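PDB 3LYW: YbbR family protein from Desulfitobacterium hafniense, which is of unknown function; the chain described here is an all-beta portion, probably a single YbbR-type domain, of a longer protein. Local coordinates for residues V27-E32 with I69-I74; A11-A16 with D48-E53; T6-A11 with E42-V47. One frame throughout, in Å; residues are numbered along the deposited sequence.

Strand 4-12 opens the fold and enters two contacts in succession. Interaction 3 sets T6-A11 parallel to E42-V47, and interaction 2, which shares A11, carries the pairing on into the turns that follow each strand. Each closes a loop of about thirty residues, and that loop contains strand 26-33, the antiparallel neighbour of 4-12 on its other edge. Interaction 1 then joins V27-E32 to the start of strand 69-85, 37 residues further on. No contact nests inside another: all three cross. The centres of interactions 1 and 2 lie 24 Å apart on opposite sides of the chain's centre, with interaction 3 touching both, so one mixed sheet is tied together along its length.

Interaction 1: residues V27-E32 with I69-I74; sequences VRVKTE and IKIVEI
V27-E32 and I69-I74 run as antiparallel neighbours, with strand axes 4.6 Å apart at their closest and 135° between their directions, and a classic beta bulge interrupts the pairing where V72 and E73 both face K30. The carbonyl oxygen of K30 accepts a bond of 2.9 Å from V72 N and a weak one from E73 N, while K30 N donates to E73 O. Past the bulge, E32 and K70 bond to each other in both directions.

K30 and E73 extend side by side and point the same way. E73 CG is set anti to its backbone N (chi1 -178°), and the extended chain beyond it carries the carboxylate to K30, whose NZ meets E73 OE2 at 3.0 Å in a salt bridge. Lower down, K30 CD lies 3.5 Å from E73 CD, so the long methylene chain of the lysine is used as well as its charge. A water donates to both R28 O and E73 OE2. V72, displaced by the bulge, lays CG1 across the chain of E32 at about a right angle.

Branched residues suit the other face. V29 CG1 crosses I71 and touches its CG2 at 3.5 Å. V27 CG1 and I74 CG2 are tightly packed at 3.4 Å, beside V61 of strand 55-63. T31 puts CG2 3.8 Å from I71 CD1, and its hydroxyl is bonded to P3 O.

The chemistry is thus two-sided: an apolar face, with V27, V29 and T31 buried and I71 and I74 partly so, and a charged one on the exposed side, where solvent would probably weaken the salt bridge.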
# COMPACT_ATOMS: atom_id res chain seq x y z
N VAL A 27 3.29 2.19 -5.86
CA VAL A 27 2.31 1.26 -6.40
C VAL A 27 1.50 1.90 -7.53
O VAL A 27 1.08 3.06 -7.42
CB VAL A 27 1.33 0.83 -5.29
CG1 VAL A 27 0.28 -0.09 -5.86
CG2 VAL A 27 2.08 0.13 -4.18
N ARG A 28 1.29 1.15 -8.61
CA ARG A 28 0.50 1.66 -9.74
C ARG A 28 -0.88 1.01 -9.65
O ARG A 28 -0.99 -0.21 -9.53
CB ARG A 28 1.15 1.29 -11.07
CG ARG A 28 2.46 1.99 -11.29
CD ARG A 28 2.33 3.11 -12.30
NE ARG A 28 2.88 2.72 -13.59
CZ ARG A 28 3.19 3.56 -14.57
NH1 ARG A 28 3.02 4.87 -14.40
NH2 ARG A 28 3.71 3.11 -15.71
N VAL A 29 -1.93 1.84 -9.71
CA VAL A 29 -3.29 1.35 -9.59
C VAL A 29 -4.17 1.75 -10.77
O VAL A 29 -4.24 2.92 -11.14
CB VAL A 29 -3.94 1.88 -8.29
CG1 VAL A 29 -5.38 1.38 -8.17
CG2 VAL A 29 -3.13 1.43 -7.08
N LYS A 30 -4.84 0.76 -11.36
CA LYS A 30 -5.76 1.00 -12.46
C LYS A 30 -7.13 1.03 -11.81
O LYS A 30 -7.41 0.25 -10.90
CB LYS A 30 -5.69 -0.13 -13.49
CG LYS A 30 -4.40 -0.15 -14.28
CD LYS A 30 -4.46 -1.15 -15.41
CE LYS A 30 -3.15 -1.21 -16.18
NZ LYS A 30 -3.17 -2.30 -17.19
N THR A 31 -7.98 1.93 -12.29
CA THR A 31 -9.29 2.09 -11.69
C THR A 31 -10.41 2.28 -12.70
O THR A 31 -10.16 2.51 -13.89
CB THR A 31 -9.30 3.34 -10.80
OG1 THR A 31 -9.22 4.50 -11.63
CG2 THR A 31 -8.11 3.35 -9.87
N GLU A 32 -11.64 2.19 -12.20
CA GLU A 32 -12.81 2.41 -13.03
C GLU A 32 -13.72 3.36 -12.28
O GLU A 32 -14.03 3.13 -11.11
CB GLU A 32 -13.52 1.08 -13.33
CG GLU A 32 -12.62 0.06 -13.99
CD GLU A 32 -13.37 -0.99 -14.79
OE1 GLU A 32 -14.36 -1.54 -14.27
OE2 GLU A 32 -12.96 -1.26 -15.94
N ILE A 69 -14.66 5.37 -6.83
CA ILE A 69 -13.60 4.70 -7.58
C ILE A 69 -13.47 3.24 -7.18
O ILE A 69 -13.45 2.91 -5.99
CB ILE A 69 -12.24 5.38 -7.35
CG1 ILE A 69 -12.24 6.77 -7.98
CG2 ILE A 69 -11.14 4.52 -7.92
CD1 ILE A 69 -12.33 6.76 -9.48
N LYS A 70 -13.38 2.37 -8.17
CA LYS A 70 -13.21 0.95 -7.93
C LYS A 70 -11.83 0.55 -8.44
O LYS A 70 -11.49 0.85 -9.59
CB LYS A 70 -14.30 0.17 -8.66
CG LYS A 70 -15.70 0.52 -8.19
CD LYS A 70 -16.78 -0.27 -8.92
CE LYS A 70 -18.16 0.20 -8.50
NZ LYS A 70 -18.31 0.18 -7.02
N ILE A 71 -11.06 -0.11 -7.59
CA ILE A 71 -9.71 -0.54 -7.93
C ILE A 71 -9.80 -1.84 -8.73
O ILE A 71 -10.37 -2.83 -8.27
CB ILE A 71 -8.88 -0.80 -6.67
CG1 ILE A 71 -8.91 0.43 -5.76
CG2 ILE A 71 -7.46 -1.21 -7.06
CD1 ILE A 71 -8.46 1.71 -6.41
N VAL A 72 -9.25 -1.84 -9.93
CA VAL A 72 -9.31 -3.04 -10.76
C VAL A 72 -7.97 -3.75 -10.92
O VAL A 72 -7.92 -4.92 -11.30
CB VAL A 72 -9.86 -2.71 -12.16
CG1 VAL A 72 -11.26 -2.13 -12.04
CG2 VAL A 72 -8.95 -1.75 -12.87
N GLU A 73 -6.87 -3.06 -10.64
CA GLU A 73 -5.56 -3.67 -10.77
C GLU A 73 -4.54 -2.96 -9.90
O GLU A 73 -4.54 -1.74 -9.83
CB GLU A 73 -5.12 -3.61 -12.23
CG GLU A 73 -3.80 -4.26 -12.55
CD GLU A 73 -3.51 -4.24 -14.04
OE1 GLU A 73 -4.22 -4.95 -14.79
OE2 GLU A 73 -2.59 -3.52 -14.46
N ILE A 74 -3.68 -3.73 -9.23
CA ILE A 74 -2.66 -3.16 -8.36
C ILE A 74 -1.30 -3.80 -8.62
O ILE A 74 -1.15 -5.02 -8.56
CB ILE A 74 -3.03 -3.34 -6.88
CG1 ILE A 74 -4.44 -2.83 -6.61
CG2 ILE A 74 -2.02 -2.63 -5.99
CD1 ILE A 74 -5.04 -3.34 -5.32
O HOH W 1 -1.81 -1.34 -12.14

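Interaction 2: residues A11-A16 with D48-E53; sequences AKNTPA and DLSGSE
A11 CB meets L49 CD2 at 4.3 Å, a light apolar touch at the end of the paired strands. Next, K12 forms a parallel bridge with D48, and its carbonyl oxygen accepts L49 N at 2.9 Å, the donor lying nearly along the C=O axis. N13 adopts positive backbone angles (phi 54°), a conformation asparagine tolerates well, and turns the chain out of the strand beside D48 and S50.

There D48 makes an Asx turn: S50 N reaches D48 OD1 at 3.1 Å from above the carboxylate plane, and S50 OG donates to the same oxygen from the same face. An alanine at D48 would probably leave S50 N and S50 OG without this shared acceptor, and the serine hydroxyl would be freer to turn. The carbonyl oxygen of N13 takes a water that also touches G51 N weakly.

T14 OG1 lies 3.7 Å from L49 CD2, the two side chains running alongside each other. P15 crosses L49 at about a right angle, its CD 4.0 Å from L49 CB, while its CG rests 3.5 Å from S52 O. The rigid ring thus covers a type II beta turn, closed by S52 N on L49 O, in which G51 readily takes positive phi.

L49 is buried among I20 of strand 18-20, Y59 of strand 55-63 and L83 of strand 69-85; S52 OG bonds to Y59 OH, joining the turn to strand 55-63.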
# COMPACT_ATOMS: atom_id res chain seq x y z
N ALA A 11 2.89 1.43 5.59
CA ALA A 11 2.76 0.23 6.40
C ALA A 11 1.83 0.51 7.57
O ALA A 11 1.97 1.53 8.24
CB ALA A 11 4.12 -0.20 6.91
N LYS A 12 0.88 -0.38 7.82
CA LYS A 12 -0.03 -0.22 8.94
C LYS A 12 0.23 -1.31 9.99
O LYS A 12 0.69 -2.41 9.68
CB LYS A 12 -1.48 -0.31 8.47
CG LYS A 12 -1.86 0.71 7.41
CD LYS A 12 -1.90 2.13 7.96
CE LYS A 12 -2.43 3.10 6.90
NZ LYS A 12 -2.48 4.51 7.38
N ASN A 13 -0.05 -0.98 11.24
CA ASN A 13 0.13 -1.89 12.35
C ASN A 13 1.52 -2.50 12.47
O ASN A 13 1.66 -3.68 12.81
CB ASN A 13 -0.93 -2.98 12.28
CG ASN A 13 -2.34 -2.40 12.26
OD1 ASN A 13 -3.07 -2.57 11.30
ND2 ASN A 13 -2.71 -1.72 13.33
N THR A 14 2.55 -1.70 12.20
CA THR A 14 3.92 -2.18 12.33
C THR A 14 4.09 -2.53 13.81
O THR A 14 3.87 -1.69 14.67
CB THR A 14 4.94 -1.09 11.96
OG1 THR A 14 4.79 -0.73 10.58
CG2 THR A 14 6.37 -1.59 12.20
N PRO A 15 4.50 -3.77 14.11
CA PRO A 15 4.69 -4.19 15.50
C PRO A 15 5.52 -3.20 16.29
O PRO A 15 6.47 -2.64 15.78
CB PRO A 15 5.39 -5.53 15.34
CG PRO A 15 4.74 -6.09 14.12
CD PRO A 15 4.75 -4.89 13.18
N ALA A 16 5.14 -2.98 17.54
CA ALA A 16 5.90 -2.05 18.38
C ALA A 16 7.30 -2.63 18.58
O ALA A 16 7.51 -3.84 18.50
CB ALA A 16 5.21 -1.86 19.72
N ASP A 48 -0.44 -4.42 5.60
CA ASP A 48 -0.83 -4.58 6.99
C ASP A 48 0.12 -5.56 7.67
O ASP A 48 0.08 -6.76 7.41
CB ASP A 48 -2.27 -5.10 7.05
CG ASP A 48 -2.87 -5.00 8.44
OD1 ASP A 48 -2.12 -4.68 9.39
OD2 ASP A 48 -4.09 -5.23 8.58
N LEU A 49 0.97 -5.04 8.55
CA LEU A 49 1.95 -5.86 9.26
C LEU A 49 1.43 -6.42 10.57
O LEU A 49 2.19 -6.92 11.39
CB LEU A 49 3.22 -5.05 9.52
CG LEU A 49 4.23 -4.97 8.37
CD1 LEU A 49 3.52 -4.64 7.09
CD2 LEU A 49 5.29 -3.89 8.67
N SER A 50 0.12 -6.32 10.78
CA SER A 50 -0.47 -6.81 12.02
C SER A 50 0.04 -8.20 12.36
O SER A 50 0.03 -9.10 11.52
CB SER A 50 -1.99 -6.84 11.91
OG SER A 50 -2.53 -5.55 11.73
N GLY A 51 0.52 -8.35 13.59
CA GLY A 51 1.01 -9.63 14.08
C GLY A 51 2.20 -10.27 13.39
O GLY A 51 2.35 -11.49 13.44
N SER A 52 3.05 -9.47 12.76
CA SER A 52 4.22 -10.03 12.08
C SER A 52 5.41 -10.20 13.01
O SER A 52 5.57 -9.45 13.97
CB SER A 52 4.64 -9.14 10.91
OG SER A 52 3.75 -9.27 9.81
N GLU A 53 6.23 -11.21 12.73
CA GLU A 53 7.44 -11.46 13.50
C GLU A 53 8.62 -10.92 12.69
O GLU A 53 8.48 -10.63 11.51
CB GLU A 53 7.62 -12.96 13.74
CG GLU A 53 7.70 -13.77 12.46
CD GLU A 53 7.93 -15.26 12.71
OE1 GLU A 53 9.01 -15.61 13.24
OE2 GLU A 53 7.04 -16.07 12.38
O HOH W 2 1.26 -5.32 15.03

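Interaction 3: residues T6-A11 with E42-V47; sequences TLSLIA and ELFAYV
The F44 ring presents an edge to S8, whose OG lies near the ring plane, 3.0 Å from F44 CD1. I10 comes obliquely, its CG1 3.9 Å from the same CD1, so the phenyl group is met by one polar and one aliphatic neighbour on the outer face of the sheet. Y46, the other aromatic, touches with its base: CB lies 3.2 Å from I10 O, and the ring leads away toward K62 and E64.

The backbones beneath are parallel, as A45 N bonds almost straight to S8 O (176°) and I10 first gives, from its N to A45 O, and then receives, its O taking V47 N. A water bridges S8 N and L43 O where the strands begin to part.

Leucine, alanine and valine fill the opposite face. The anti torsion of L9 (chi1 -173°) puts CG beside its own carbonyl carbon; from there CD1 packs on A45 CB at 3.8 Å and CD2 on V47 CG1 at 4.0 Å. L7 CD2 lies on L43 CB.

Strand 26-33 flanks 4-12 and strand 55-63 flanks 44-48, while V79 of strand 69-85 packs against both L9 and V47.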
# COMPACT_ATOMS: atom_id res chain seq x y z
N THR A 6 -0.49 6.53 -9.21
CA THR A 6 0.80 6.11 -8.67
C THR A 6 0.75 6.55 -7.22
O THR A 6 0.83 7.75 -6.92
CB THR A 6 1.96 6.80 -9.38
OG1 THR A 6 1.89 6.49 -10.78
CG2 THR A 6 3.30 6.34 -8.81
N LEU A 7 0.59 5.59 -6.31
CA LEU A 7 0.48 5.90 -4.90
C LEU A 7 1.70 5.42 -4.12
O LEU A 7 2.36 4.46 -4.51
CB LEU A 7 -0.76 5.22 -4.32
CG LEU A 7 -2.05 5.41 -5.11
CD1 LEU A 7 -3.12 4.52 -4.52
CD2 LEU A 7 -2.46 6.87 -5.11
N SER A 8 2.00 6.11 -3.02
CA SER A 8 3.11 5.69 -2.19
C SER A 8 2.56 4.58 -1.29
O SER A 8 1.35 4.55 -1.00
CB SER A 8 3.64 6.87 -1.37
OG SER A 8 2.60 7.47 -0.63
N LEU A 9 3.43 3.68 -0.87
CA LEU A 9 3.02 2.56 -0.02
C LEU A 9 3.28 2.85 1.45
O LEU A 9 4.36 3.30 1.82
CB LEU A 9 3.77 1.29 -0.44
CG LEU A 9 3.35 -0.02 0.23
CD1 LEU A 9 1.87 -0.27 0.02
CD2 LEU A 9 4.17 -1.17 -0.33
N ILE A 10 2.27 2.60 2.27
CA ILE A 10 2.33 2.84 3.71
C ILE A 10 2.14 1.56 4.50
O ILE A 10 1.34 0.70 4.13
CB ILE A 10 1.24 3.84 4.14
CG1 ILE A 10 1.51 5.19 3.49
CG2 ILE A 10 1.20 3.96 5.66
CD1 ILE A 10 2.92 5.71 3.72
N ALA A 11 2.89 1.43 5.59
CA ALA A 11 2.76 0.23 6.40
C ALA A 11 1.83 0.51 7.57
O ALA A 11 1.97 1.53 8.24
CB ALA A 11 4.12 -0.20 6.91
N GLU A 42 -2.66 12.40 -1.55
CA GLU A 42 -3.28 12.18 -0.26
C GLU A 42 -3.85 10.77 -0.19
O GLU A 42 -4.40 10.36 0.84
N LEU A 43 -3.74 10.03 -1.29
CA LEU A 43 -4.24 8.66 -1.37
C LEU A 43 -3.05 7.72 -1.21
O LEU A 43 -1.96 7.99 -1.72
CB LEU A 43 -4.91 8.41 -2.72
CG LEU A 43 -6.08 9.34 -3.05
CD1 LEU A 43 -6.70 8.94 -4.38
CD2 LEU A 43 -7.13 9.27 -1.94
N PHE A 44 -3.27 6.60 -0.53
CA PHE A 44 -2.18 5.67 -0.27
C PHE A 44 -2.55 4.20 -0.44
O PHE A 44 -3.73 3.82 -0.35
CB PHE A 44 -1.66 5.86 1.16
CG PHE A 44 -1.18 7.24 1.46
CD1 PHE A 44 0.01 7.72 0.93
CD2 PHE A 44 -1.93 8.08 2.28
CE1 PHE A 44 0.46 9.00 1.24
CE2 PHE A 44 -1.49 9.36 2.59
CZ PHE A 44 -0.30 9.83 2.06
N ALA A 45 -1.53 3.41 -0.71
CA ALA A 45 -1.68 1.97 -0.84
C ALA A 45 -1.09 1.55 0.50
O ALA A 45 -0.33 2.31 1.10
CB ALA A 45 -0.83 1.44 -1.98
N TYR A 46 -1.41 0.36 0.98
CA TYR A 46 -0.86 -0.05 2.26
C TYR A 46 -0.62 -1.54 2.39
O TYR A 46 -1.17 -2.34 1.62
CB TYR A 46 -1.78 0.41 3.39
CG TYR A 46 -3.11 -0.32 3.45
CD1 TYR A 46 -3.24 -1.54 4.12
CD2 TYR A 46 -4.22 0.19 2.80
CE1 TYR A 46 -4.45 -2.23 4.13
CE2 TYR A 46 -5.44 -0.48 2.81
CZ TYR A 46 -5.54 -1.69 3.48
OH TYR A 46 -6.74 -2.35 3.48
N VAL A 47 0.24 -1.89 3.34
CA VAL A 47 0.51 -3.27 3.69
C VAL A 47 0.19 -3.32 5.17
O VAL A 47 0.47 -2.39 5.92
CB VAL A 47 1.98 -3.67 3.43
CG1 VAL A 47 2.21 -3.79 1.95
CG2 VAL A 47 2.94 -2.63 4.05
O HOH W 3 0.50 8.39 -2.63